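Long-range contacts in EtuB protein (Clostridium kluyveri DSM 555, PDB 3IO0), which is a tandem-BMC-domain protein that assembles as a trimer and probably forms part of the shell of a bacterial microcompartment associated with ethanol utilisation: residues Met4-Val8 with Arg97-Glu101; Pro141-Gly147 with Ile191-Ser197; Ala164-Val170 with Ala199-Ser203. All coordinates share one frame; numbering follows the deposited sequence.

Contact 1 of 3, residues Met4-Val8 with Arg97-Glu101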
ATOM      1  N   MET A   4     -26.114  -7.273  16.472  1.00 66.51           N
ATOM      2  CA  MET A   4     -25.089  -7.467  17.474  1.00 64.71           C
ATOM      3  C   MET A   4     -24.912  -6.230  18.346  1.00 63.63           C
ATOM      4  O   MET A   4     -24.976  -5.093  17.869  1.00 63.38           O
ATOM      5  CB  MET A   4     -23.804  -7.802  16.760  1.00 64.60           C
ATOM      6  CG  MET A   4     -22.995  -8.773  17.494  1.00 64.63           C
ATOM      7  SD  MET A   4     -21.963  -9.627  16.323  1.00 64.53           S
ATOM      8  CE  MET A   4     -20.662 -10.107  17.454  1.00 64.55           C
ATOM      9  N   THR A   5     -24.709  -6.450  19.637  1.00 62.44           N
ATOM     10  CA  THR A   5     -24.683  -5.322  20.587  1.00 60.98           C
ATOM     11  C   THR A   5     -23.446  -4.413  20.363  1.00 60.10           C
ATOM     12  O   THR A   5     -23.499  -3.195  20.560  1.00 59.73           O
ATOM     13  CB  THR A   5     -24.908  -5.773  22.078  1.00 60.82           C
ATOM     14  OG1 THR A   5     -24.235  -4.871  22.947  1.00 59.90           O
ATOM     15  CG2 THR A   5     -24.406  -7.234  22.357  1.00 60.67           C
ATOM     16  N   GLU A   6     -22.367  -5.030  19.882  1.00 58.93           N
ATOM     17  CA  GLU A   6     -21.127  -4.351  19.512  1.00 57.76           C
ATOM     18  C   GLU A   6     -21.230  -3.351  18.355  1.00 57.03           C
ATOM     19  O   GLU A   6     -20.351  -2.508  18.203  1.00 57.19           O
ATOM     20  CB  GLU A   6     -20.070  -5.386  19.148  1.00 57.72           C
ATOM     21  CG  GLU A   6     -19.470  -6.124  20.325  1.00 58.16           C
ATOM     22  CD  GLU A   6     -20.313  -7.285  20.820  1.00 58.86           C
ATOM     23  OE1 GLU A   6     -21.419  -7.537  20.278  1.00 59.37           O
ATOM     24  OE2 GLU A   6     -19.849  -7.951  21.768  1.00 58.62           O
ATOM     25  N   PHE A   7     -22.273  -3.452  17.531  1.00 55.92           N
ATOM     26  CA  PHE A   7     -22.471  -2.520  16.423  1.00 55.03           C
ATOM     27  C   PHE A   7     -22.965  -1.164  16.915  1.00 55.25           C
ATOM     28  O   PHE A   7     -23.590  -1.082  17.976  1.00 55.63           O
ATOM     29  CB  PHE A   7     -23.468  -3.097  15.430  1.00 54.40           C
ATOM     30  CG  PHE A   7     -23.722  -2.220  14.239  1.00 53.33           C
ATOM     31  CD1 PHE A   7     -22.794  -2.131  13.210  1.00 52.51           C
ATOM     32  CD2 PHE A   7     -24.896  -1.492  14.137  1.00 52.61           C
ATOM     33  CE1 PHE A   7     -23.034  -1.324  12.099  1.00 52.09           C
ATOM     34  CE2 PHE A   7     -25.139  -0.684  13.032  1.00 52.25           C
ATOM     35  CZ  PHE A   7     -24.210  -0.606  12.011  1.00 52.22           C
ATOM     36  N   VAL A   8     -22.685  -0.104  16.153  1.00 55.13           N
ATOM     37  CA  VAL A   8     -23.116   1.240  16.523  1.00 55.04           C
ATOM     38  C   VAL A   8     -23.622   2.119  15.347  1.00 55.33           C
ATOM     39  O   VAL A   8     -24.371   3.048  15.601  1.00 56.03           O
ATOM     40  CB  VAL A   8     -22.020   2.004  17.362  1.00 54.97           C
ATOM     41  CG1 VAL A   8     -22.625   3.157  18.142  1.00 54.84           C
ATOM     42  CG2 VAL A   8     -21.285   1.085  18.340  1.00 53.94           C
ATOM     43  N   ARG A  97     -18.899   3.807  24.068  1.00 55.57           N
ATOM     44  CA  ARG A  97     -20.021   3.857  23.132  1.00 55.09           C
ATOM     45  C   ARG A  97     -20.411   5.304  22.834  1.00 55.19           C
ATOM     46  O   ARG A  97     -20.603   5.690  21.683  1.00 54.92           O
ATOM     47  CB  ARG A  97     -21.220   3.060  23.669  1.00 55.22           C
ATOM     48  CG  ARG A  97     -22.426   3.038  22.725  1.00 54.82           C
ATOM     49  CD  ARG A  97     -23.409   1.920  23.006  1.00 54.29           C
ATOM     50  NE  ARG A  97     -24.161   1.623  21.788  1.00 53.32           N
ATOM     51  CZ  ARG A  97     -24.163   0.442  21.162  1.00 53.30           C
ATOM     52  NH1 ARG A  97     -23.471  -0.584  21.641  1.00 53.62           N
ATOM     53  NH2 ARG A  97     -24.861   0.280  20.047  1.00 52.42           N
ATOM     54  N   ARG A  98     -20.504   6.095  23.893  1.00 55.38           N
ATOM     55  CA  ARG A  98     -20.868   7.495  23.810  1.00 55.69           C
ATOM     56  C   ARG A  98     -19.920   8.269  22.875  1.00 55.06           C
ATOM     57  O   ARG A  98     -20.370   9.035  22.016  1.00 54.94           O
ATOM     58  CB  ARG A  98     -20.869   8.063  25.224  1.00 56.07           C
ATOM     59  CG  ARG A  98     -21.433   9.441  25.367  1.00 59.10           C
ATOM     60  CD  ARG A  98     -21.273   9.915  26.827  1.00 64.13           C
ATOM     61  NE  ARG A  98     -22.537   9.847  27.558  1.00 67.23           N
ATOM     62  CZ  ARG A  98     -23.587  10.624  27.288  1.00 69.28           C
ATOM     63  NH1 ARG A  98     -23.528  11.515  26.296  1.00 69.75           N
ATOM     64  NH2 ARG A  98     -24.705  10.510  27.994  1.00 69.33           N
ATOM     65  N   ALA A  99     -18.616   8.036  23.041  1.00 54.49           N
ATOM     66  CA  ALA A  99     -17.570   8.616  22.182  1.00 53.67           C
ATOM     67  C   ALA A  99     -17.711   8.206  20.713  1.00 53.19           C
ATOM     68  O   ALA A  99     -17.670   9.055  19.819  1.00 52.97           O
ATOM     69  CB  ALA A  99     -16.191   8.240  22.707  1.00 53.51           C
ATOM     70  N   VAL A 100     -17.873   6.903  20.472  1.00 52.73           N
ATOM     71  CA  VAL A 100     -18.129   6.374  19.126  1.00 52.27           C
ATOM     72  C   VAL A 100     -19.362   7.029  18.486  1.00 52.43           C
ATOM     73  O   VAL A 100     -19.353   7.340  17.290  1.00 52.22           O
ATOM     74  CB  VAL A 100     -18.307   4.844  19.146  1.00 52.09           C
ATOM     75  CG1 VAL A 100     -18.638   4.321  17.764  1.00 51.40           C
ATOM     76  CG2 VAL A 100     -17.062   4.178  19.671  1.00 51.58           C
ATOM     77  N   GLU A 101     -20.406   7.241  19.295  1.00 52.62           N
ATOM     78  CA  GLU A 101     -21.644   7.886  18.846  1.00 52.57           C
ATOM     79  C   GLU A 101     -21.408   9.313  18.358  1.00 52.04           C
ATOM     80  O   GLU A 101     -21.956   9.717  17.319  1.00 51.88           O
ATOM     81  CB  GLU A 101     -22.729   7.847  19.937  1.00 52.81           C
ATOM     82  CG  GLU A 101     -23.642   6.600  19.926  1.00 54.99           C
ATOM     83  CD  GLU A 101     -24.385   6.361  18.579  1.00 58.86           C
ATOM     84  OE1 GLU A 101     -24.164   7.110  17.581  1.00 59.56           O
ATOM     85  OE2 GLU A 101     -25.195   5.398  18.517  1.00 59.68           O
TER

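Contact 2 of 3, residues Pro141-Gly147 with Ile191-Ser197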
ATOM      1  N   PRO A 141       0.686  20.379  19.212  1.00 46.43           N
ATOM      2  CA  PRO A 141       0.693  21.156  20.447  1.00 46.78           C
ATOM      3  C   PRO A 141      -0.711  21.158  21.040  1.00 47.25           C
ATOM      4  O   PRO A 141      -1.672  21.610  20.391  1.00 47.52           O
ATOM      5  CB  PRO A 141       1.101  22.557  19.982  1.00 46.65           C
ATOM      6  CG  PRO A 141       1.860  22.338  18.741  1.00 46.16           C
ATOM      7  CD  PRO A 141       1.234  21.151  18.080  1.00 46.43           C
ATOM      8  N   SER A 142      -0.804  20.609  22.249  1.00 47.57           N
ATOM      9  CA  SER A 142      -2.053  20.391  22.960  1.00 47.98           C
ATOM     10  C   SER A 142      -2.826  21.690  23.188  1.00 48.50           C
ATOM     11  O   SER A 142      -2.239  22.728  23.541  1.00 48.88           O
ATOM     12  CB  SER A 142      -1.730  19.730  24.297  1.00 47.76           C
ATOM     13  OG  SER A 142      -2.888  19.565  25.090  1.00 48.93           O
ATOM     14  N   GLY A 143      -4.139  21.636  22.974  1.00 48.80           N
ATOM     15  CA  GLY A 143      -5.021  22.773  23.255  1.00 49.09           C
ATOM     16  C   GLY A 143      -4.951  23.899  22.238  1.00 49.31           C
ATOM     17  O   GLY A 143      -5.792  24.790  22.232  1.00 49.58           O
ATOM     18  N   GLN A 144      -3.956  23.852  21.367  1.00 49.57           N
ATOM     19  CA  GLN A 144      -3.751  24.888  20.366  1.00 49.96           C
ATOM     20  C   GLN A 144      -4.542  24.591  19.105  1.00 49.77           C
ATOM     21  O   GLN A 144      -4.934  23.452  18.888  1.00 50.01           O
ATOM     22  CB  GLN A 144      -2.256  24.994  20.050  1.00 50.49           C
ATOM     23  CG  GLN A 144      -1.399  25.354  21.272  1.00 51.59           C
ATOM     24  CD  GLN A 144      -2.020  26.486  22.072  1.00 53.63           C
ATOM     25  OE1 GLN A 144      -2.410  26.294  23.221  1.00 54.45           O
ATOM     26  NE2 GLN A 144      -2.159  27.662  21.447  1.00 54.49           N
ATOM     27  N   ALA A 145      -4.783  25.607  18.277  1.00 49.57           N
ATOM     28  CA  ALA A 145      -5.417  25.395  16.972  1.00 49.43           C
ATOM     29  C   ALA A 145      -4.520  24.490  16.126  1.00 49.64           C
ATOM     30  O   ALA A 145      -3.299  24.448  16.328  1.00 50.05           O
ATOM     31  CB  ALA A 145      -5.658  26.712  16.267  1.00 49.20           C
ATOM     32  N   PHE A 146      -5.113  23.771  15.178  1.00 49.50           N
ATOM     33  CA  PHE A 146      -4.379  22.751  14.439  1.00 49.30           C
ATOM     34  C   PHE A 146      -4.919  22.605  13.027  1.00 49.53           C
ATOM     35  O   PHE A 146      -6.137  22.647  12.822  1.00 49.68           O
ATOM     36  CB  PHE A 146      -4.476  21.423  15.194  1.00 49.09           C
ATOM     37  CG  PHE A 146      -3.547  20.362  14.699  1.00 48.55           C
ATOM     38  CD1 PHE A 146      -2.173  20.522  14.791  1.00 48.38           C
ATOM     39  CD2 PHE A 146      -4.049  19.180  14.171  1.00 48.98           C
ATOM     40  CE1 PHE A 146      -1.314  19.532  14.339  1.00 48.68           C
ATOM     41  CE2 PHE A 146      -3.197  18.174  13.712  1.00 48.89           C
ATOM     42  CZ  PHE A 146      -1.830  18.351  13.800  1.00 48.94           C
ATOM     43  N   GLY A 147      -4.019  22.433  12.061  1.00 49.51           N
ATOM     44  CA  GLY A 147      -4.415  22.237  10.665  1.00 49.73           C
ATOM     45  C   GLY A 147      -3.826  20.988  10.026  1.00 49.89           C
ATOM     46  O   GLY A 147      -2.689  20.610  10.339  1.00 50.33           O
ATOM     47  N   ILE A 191       0.981  17.895   5.472  1.00 47.55           N
ATOM     48  CA  ILE A 191       1.558  18.898   6.349  1.00 48.10           C
ATOM     49  C   ILE A 191       0.623  19.074   7.526  1.00 48.70           C
ATOM     50  O   ILE A 191      -0.597  18.951   7.398  1.00 48.89           O
ATOM     51  CB  ILE A 191       1.900  20.216   5.560  1.00 48.23           C
ATOM     52  CG1 ILE A 191       3.320  20.117   5.054  1.00 48.25           C
ATOM     53  CG2 ILE A 191       1.814  21.494   6.378  1.00 47.99           C
ATOM     54  CD1 ILE A 191       4.221  19.432   6.013  1.00 48.29           C
ATOM     55  N   THR A 192       1.209  19.319   8.682  1.00 49.22           N
ATOM     56  CA  THR A 192       0.449  19.499   9.891  1.00 49.77           C
ATOM     57  C   THR A 192       0.921  20.777  10.546  1.00 50.44           C
ATOM     58  O   THR A 192       2.124  21.019  10.666  1.00 50.66           O
ATOM     59  CB  THR A 192       0.591  18.271  10.772  1.00 49.67           C
ATOM     60  OG1 THR A 192      -0.627  17.532  10.703  1.00 50.30           O
ATOM     61  CG2 THR A 192       0.879  18.625  12.196  1.00 49.21           C
ATOM     62  N   ILE A 193      -0.035  21.597  10.959  1.00 51.19           N
ATOM     63  CA  ILE A 193       0.255  22.984  11.310  1.00 51.66           C
ATOM     64  C   ILE A 193      -0.400  23.424  12.622  1.00 51.90           C
ATOM     65  O   ILE A 193      -1.529  23.019  12.919  1.00 52.06           O
ATOM     66  CB  ILE A 193      -0.026  23.878  10.066  1.00 51.78           C
ATOM     67  CG1 ILE A 193       1.309  24.361   9.528  1.00 52.91           C
ATOM     68  CG2 ILE A 193      -1.027  25.019  10.303  1.00 50.80           C
ATOM     69  CD1 ILE A 193       1.303  24.600   8.050  1.00 56.42           C
ATOM     70  N   SER A 194       0.329  24.205  13.420  1.00 52.09           N
ATOM     71  CA  SER A 194      -0.210  24.754  14.680  1.00 52.58           C
ATOM     72  C   SER A 194       0.101  26.249  14.832  1.00 53.09           C
ATOM     73  O   SER A 194       1.019  26.768  14.186  1.00 53.23           O
ATOM     74  CB  SER A 194       0.313  23.974  15.893  1.00 52.37           C
ATOM     75  OG  SER A 194      -0.337  24.358  17.096  1.00 51.92           O
ATOM     76  N   GLY A 195      -0.664  26.934  15.679  1.00 53.36           N
ATOM     77  CA  GLY A 195      -0.454  28.361  15.924  1.00 54.01           C
ATOM     78  C   GLY A 195      -1.726  29.033  16.375  1.00 54.51           C
ATOM     79  O   GLY A 195      -2.625  28.369  16.887  1.00 54.98           O
ATOM     80  N   ASP A 196      -1.816  30.347  16.195  1.00 54.89           N
ATOM     81  CA  ASP A 196      -3.050  31.059  16.538  1.00 55.61           C
ATOM     82  C   ASP A 196      -4.133  30.749  15.526  1.00 55.44           C
ATOM     83  O   ASP A 196      -3.848  30.618  14.335  1.00 55.68           O
ATOM     84  CB  ASP A 196      -2.815  32.569  16.622  1.00 56.11           C
ATOM     85  CG  ASP A 196      -1.879  32.952  17.772  1.00 57.98           C
ATOM     86  OD1 ASP A 196      -1.857  32.234  18.812  1.00 58.25           O
ATOM     87  OD2 ASP A 196      -1.160  33.976  17.629  1.00 59.88           O
ATOM     88  N   SER A 197      -5.370  30.633  15.992  1.00 55.16           N
ATOM     89  CA  SER A 197      -6.480  30.290  15.103  1.00 55.15           C
ATOM     90  C   SER A 197      -6.491  31.123  13.815  1.00 55.15           C
ATOM     91  O   SER A 197      -6.564  30.564  12.713  1.00 55.34           O
ATOM     92  CB  SER A 197      -7.811  30.427  15.826  1.00 55.14           C
ATOM     93  OG  SER A 197      -7.950  31.729  16.344  1.00 55.61           O
TER

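Contact 3 of 3, residues Ala164-Val170 with Ala199-Ser203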
ATOM      1  N   ALA A 164       0.798  27.174   2.299  1.00 52.16           N
ATOM      2  CA  ALA A 164       0.270  27.269   3.648  1.00 52.31           C
ATOM      3  C   ALA A 164       1.287  27.950   4.554  1.00 52.58           C
ATOM      4  O   ALA A 164       0.938  28.855   5.305  1.00 53.09           O
ATOM      5  CB  ALA A 164      -0.081  25.912   4.178  1.00 52.12           C
ATOM      6  N   LEU A 165       2.546  27.533   4.455  1.00 52.64           N
ATOM      7  CA  LEU A 165       3.593  27.997   5.359  1.00 52.72           C
ATOM      8  C   LEU A 165       4.036  29.419   5.042  1.00 52.96           C
ATOM      9  O   LEU A 165       4.426  30.190   5.939  1.00 52.79           O
ATOM     10  CB  LEU A 165       4.789  27.052   5.284  1.00 52.77           C
ATOM     11  CG  LEU A 165       4.591  25.619   5.777  1.00 52.72           C
ATOM     12  CD1 LEU A 165       5.708  24.735   5.268  1.00 52.46           C
ATOM     13  CD2 LEU A 165       4.546  25.586   7.289  1.00 52.93           C
ATOM     14  N   LYS A 166       3.984  29.746   3.752  1.00 53.35           N
ATOM     15  CA  LYS A 166       4.291  31.083   3.253  1.00 53.67           C
ATOM     16  C   LYS A 166       3.240  32.093   3.720  1.00 53.77           C
ATOM     17  O   LYS A 166       3.580  33.203   4.103  1.00 53.72           O
ATOM     18  CB  LYS A 166       4.362  31.075   1.722  1.00 53.63           C
ATOM     19  CG  LYS A 166       5.683  30.582   1.116  1.00 54.18           C
ATOM     20  CD  LYS A 166       5.414  30.101  -0.316  1.00 55.85           C
ATOM     21  CE  LYS A 166       6.449  30.575  -1.349  1.00 55.74           C
ATOM     22  NZ  LYS A 166       7.507  29.585  -1.610  1.00 55.31           N
ATOM     23  N   THR A 167       1.976  31.671   3.713  1.00 54.00           N
ATOM     24  CA  THR A 167       0.821  32.534   3.963  1.00 54.21           C
ATOM     25  C   THR A 167       0.763  33.217   5.328  1.00 54.64           C
ATOM     26  O   THR A 167       0.306  34.356   5.422  1.00 55.05           O
ATOM     27  CB  THR A 167      -0.483  31.750   3.746  1.00 54.15           C
ATOM     28  OG1 THR A 167      -0.703  31.605   2.345  1.00 54.35           O
ATOM     29  CG2 THR A 167      -1.686  32.460   4.365  1.00 54.24           C
ATOM     30  N   ALA A 168       1.196  32.537   6.385  1.00 54.77           N
ATOM     31  CA  ALA A 168       1.019  33.080   7.727  1.00 54.94           C
ATOM     32  C   ALA A 168       2.069  32.562   8.683  1.00 55.32           C
ATOM     33  O   ALA A 168       2.928  31.756   8.305  1.00 55.92           O
ATOM     34  CB  ALA A 168      -0.381  32.768   8.246  1.00 54.89           C
ATOM     35  N   ASP A 169       2.013  33.034   9.924  1.00 55.42           N
ATOM     36  CA  ASP A 169       3.004  32.646  10.908  1.00 55.72           C
ATOM     37  C   ASP A 169       2.527  31.423  11.693  1.00 55.08           C
ATOM     38  O   ASP A 169       1.846  31.543  12.718  1.00 55.20           O
ATOM     39  CB  ASP A 169       3.365  33.824  11.825  1.00 56.27           C
ATOM     40  CG  ASP A 169       4.438  33.456  12.858  1.00 59.23           C
ATOM     41  OD1 ASP A 169       5.325  32.619  12.545  1.00 62.86           O
ATOM     42  OD2 ASP A 169       4.402  33.995  13.991  1.00 61.69           O
ATOM     43  N   VAL A 170       2.881  30.242  11.194  1.00 54.33           N
ATOM     44  CA  VAL A 170       2.440  28.977  11.791  1.00 53.45           C
ATOM     45  C   VAL A 170       3.621  28.031  12.007  1.00 53.35           C
ATOM     46  O   VAL A 170       4.611  28.097  11.273  1.00 53.59           O
ATOM     47  CB  VAL A 170       1.361  28.275  10.927  1.00 53.20           C
ATOM     48  CG1 VAL A 170       0.039  29.030  10.993  1.00 52.54           C
ATOM     49  CG2 VAL A 170       1.826  28.127   9.481  1.00 52.53           C
ATOM     50  N   ALA A 199      -4.108  32.758  12.285  1.00 53.88           N
ATOM     51  CA  ALA A 199      -2.966  32.357  11.465  1.00 53.33           C
ATOM     52  C   ALA A 199      -3.223  31.014  10.767  1.00 53.18           C
ATOM     53  O   ALA A 199      -3.086  30.899   9.538  1.00 53.04           O
ATOM     54  CB  ALA A 199      -1.701  32.301  12.320  1.00 53.05           C
ATOM     55  N   VAL A 200      -3.626  30.016  11.553  1.00 52.80           N
ATOM     56  CA  VAL A 200      -3.895  28.675  11.042  1.00 52.54           C
ATOM     57  C   VAL A 200      -4.990  28.691   9.968  1.00 52.73           C
ATOM     58  O   VAL A 200      -4.823  28.113   8.892  1.00 52.74           O
ATOM     59  CB  VAL A 200      -4.222  27.683  12.192  1.00 52.40           C
ATOM     60  CG1 VAL A 200      -4.638  26.333  11.653  1.00 51.74           C
ATOM     61  CG2 VAL A 200      -3.021  27.520  13.124  1.00 52.06           C
ATOM     62  N   LEU A 201      -6.090  29.383  10.245  1.00 52.96           N
ATOM     63  CA  LEU A 201      -7.185  29.495   9.278  1.00 53.31           C
ATOM     64  C   LEU A 201      -6.767  30.177   7.970  1.00 53.85           C
ATOM     65  O   LEU A 201      -7.163  29.754   6.881  1.00 53.78           O
ATOM     66  CB  LEU A 201      -8.386  30.201   9.905  1.00 52.98           C
ATOM     67  CG  LEU A 201      -9.228  29.280  10.792  1.00 52.60           C
ATOM     68  CD1 LEU A 201     -10.036  30.063  11.813  1.00 51.52           C
ATOM     69  CD2 LEU A 201     -10.115  28.362   9.947  1.00 51.73           C
ATOM     70  N   GLN A 202      -5.950  31.218   8.085  1.00 54.50           N
ATOM     71  CA  GLN A 202      -5.465  31.952   6.919  1.00 55.22           C
ATOM     72  C   GLN A 202      -4.611  31.043   6.006  1.00 55.10           C
ATOM     73  O   GLN A 202      -4.774  31.061   4.769  1.00 55.09           O
ATOM     74  CB  GLN A 202      -4.670  33.162   7.394  1.00 55.24           C
ATOM     75  CG  GLN A 202      -4.659  34.370   6.471  1.00 55.76           C
ATOM     76  CD  GLN A 202      -3.622  35.400   6.928  1.00 56.42           C
ATOM     77  OE1 GLN A 202      -2.913  35.986   6.108  1.00 58.97           O
ATOM     78  NE2 GLN A 202      -3.506  35.596   8.245  1.00 56.75           N
ATOM     79  N   SER A 203      -3.728  30.245   6.633  1.00 54.80           N
ATOM     80  CA  SER A 203      -2.890  29.247   5.944  1.00 54.23           C
ATOM     81  C   SER A 203      -3.716  28.160   5.271  1.00 53.91           C
ATOM     82  O   SER A 203      -3.553  27.888   4.081  1.00 54.04           O
ATOM     83  CB  SER A 203      -1.927  28.584   6.920  1.00 54.10           C
ATOM     84  OG  SER A 203      -0.866  29.446   7.252  1.00 54.54           O
TER

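Contact 1 of 3, residues Met4-Val8 with Arg97-Glu101
Arg-97 NH1 gives Thr-5 O a hydrogen bond of 2.8 Å, nearly straight at the hydrogen (170°), with the oxygen in the guanidinium plane at its edge. Arg-97 NH2 lies 2.8 Å from Phe-7 O, a bent and weak bond. The arginine side chain arrives extended from helix 93-111: CG lies anti to the backbone N (chi1 -179°), and the chain stays stretched as far as NE, which carries the charged end off the helix to the turn. Thr-5 sits inside a type I beta turn from Met-4 to Phe-7, just where strand 7-11 begins.

Val-8 points from the strand toward the helix. Its CG2 rests over the centre of one guanidinium face, 4.0 Å from Arg-97 NH2, while Val-8 CB meets Val-100 CG1 at 4.1 Å. Val-8 CG1 lies beside the carboxylate of Glu-101, nearest to OE2. Val-19 of the adjacent strand 15-20 touches Val-8, Arg-97 and Val-100. Met-4, Glu-6 and Phe-7 pack on the second subunit, which places this turn beside a trimer interface. The straight, in-plane bond to Thr-5 O ties turn to helix and is consistent with holding the guanidinium's orientation; Phe-7 O adds a weak second link.

Contact 2 of 3, residues Pro141-Gly147 with Ile191-Ser197
Two neighbouring antiparallel strands of the second BMC repeat meet here: the central strand 145-152 of the five-stranded sheet and strand 189-195, which lies next to the edge strand 171-176. The axes of 145-147 and 191-195 run at 161° to each other, 4.6 Å apart at closest approach. Gly-147 and Ile-193 form a hydrogen-bonded pair: Gly-147 N gives to Ile-193 O at 2.7 Å, and Ile-193 N returns a bond to Gly-147 O at 2.9 Å.

Next to this pair Ser-194 OG donates to Ala-145 O at 3.1 Å, almost on the line of the carbonyl bond (C=O...O angle 175°). The Ser-194 hydroxyl lies anti to the backbone N (chi1 -172°), which turns it to the neighbouring strand. Pro-141 comes over the same serine, CG 3.4 Å from Ser-194 OG, after which the type II turn from Pro-141 to Gln-144 leads into the strand. The Phe-146 ring has Ser-194 CB at its edge; Phe-134 meets the ring from helix 132-138.

On the face opposite Phe-146 and Ser-194, Ala-145 CB lies 3.9 Å from Ser-197 CA, at the start of helix 197-217. The serine hydroxyl thus gives a partner to the carbonyl of Ala-145, a buried residue, and adds a side-chain bond to the backbone pairing.

Contact 3 of 3, residues Ala164-Val170 with Ala199-Ser203
Helix 154-167 ends beside the first turns of helix 197-217, the backbones coming within 4.4 Å between Ala-164 CA and Ser-203 CA and 5.5 Å between Ala-168 CA and Ala-199 CA. Such closeness goes with the small residues on both sides. Ser-203 OG donates a 2.7 Å hydrogen bond to Ala-164 O, approaching 30° out of the carbonyl plane. The serine oxygen lies anti to its own carbonyl carbon (chi1 -75°), which directs it at the last turn of the other helix, and Ala-168 CB packs against it.

In the second BMC repeat these two helices lie along one face of the five-stranded sheet, and the chain leaves helix 154-167 through Ala-168 to Val-170 to enter edge strand 171-176. Val-170 covers the seam: CG1 meets Ala-199 CB at 3.9 Å and Val-200 CG2 at 4.0 Å, while CG2 comes near Ser-203 OG. Ile-193 of strand 189-195 touches both Val-170 and Val-200, so the valines join the helix to the sheet.

At the outer side Thr-167 turns its CG2 methyl onto Gln-202 O, 3.4 Å away, leaving OG1 to bond Thr-163 O one turn back in its own helix. Gln-202 runs extended past that methyl. Leu-165 points away from helix 197-217 and packs on Leu-27 of the third subunit. Lys-166 NZ makes a salt bridge with Asp-162 and a hydrogen bond to Asn-22 O of that subunit.

Overall arrangement
From the N terminus, contact 1 closes first: the chain enters edge strand 7-11, runs through the first five-stranded sheet, and comes back with helix 93-111 against its own start. Contacts 2 and 3 belong to the second repeat, in series with contact 1. Contact 2 closes when strand 189-195 returns beside strand 145-152; contact 3 closes just after, when helix 197-217 meets the end of helix 154-167. Their segments alternate, so the two loops cross, one joining strands and the other the helices that follow them. The two touch, Ile-193 CD1 lying 3.5 Å from Leu-165 CD2, with centres about 10 Å apart. Contact 1 lies apart, its centre about 30 Å from that of contact 2.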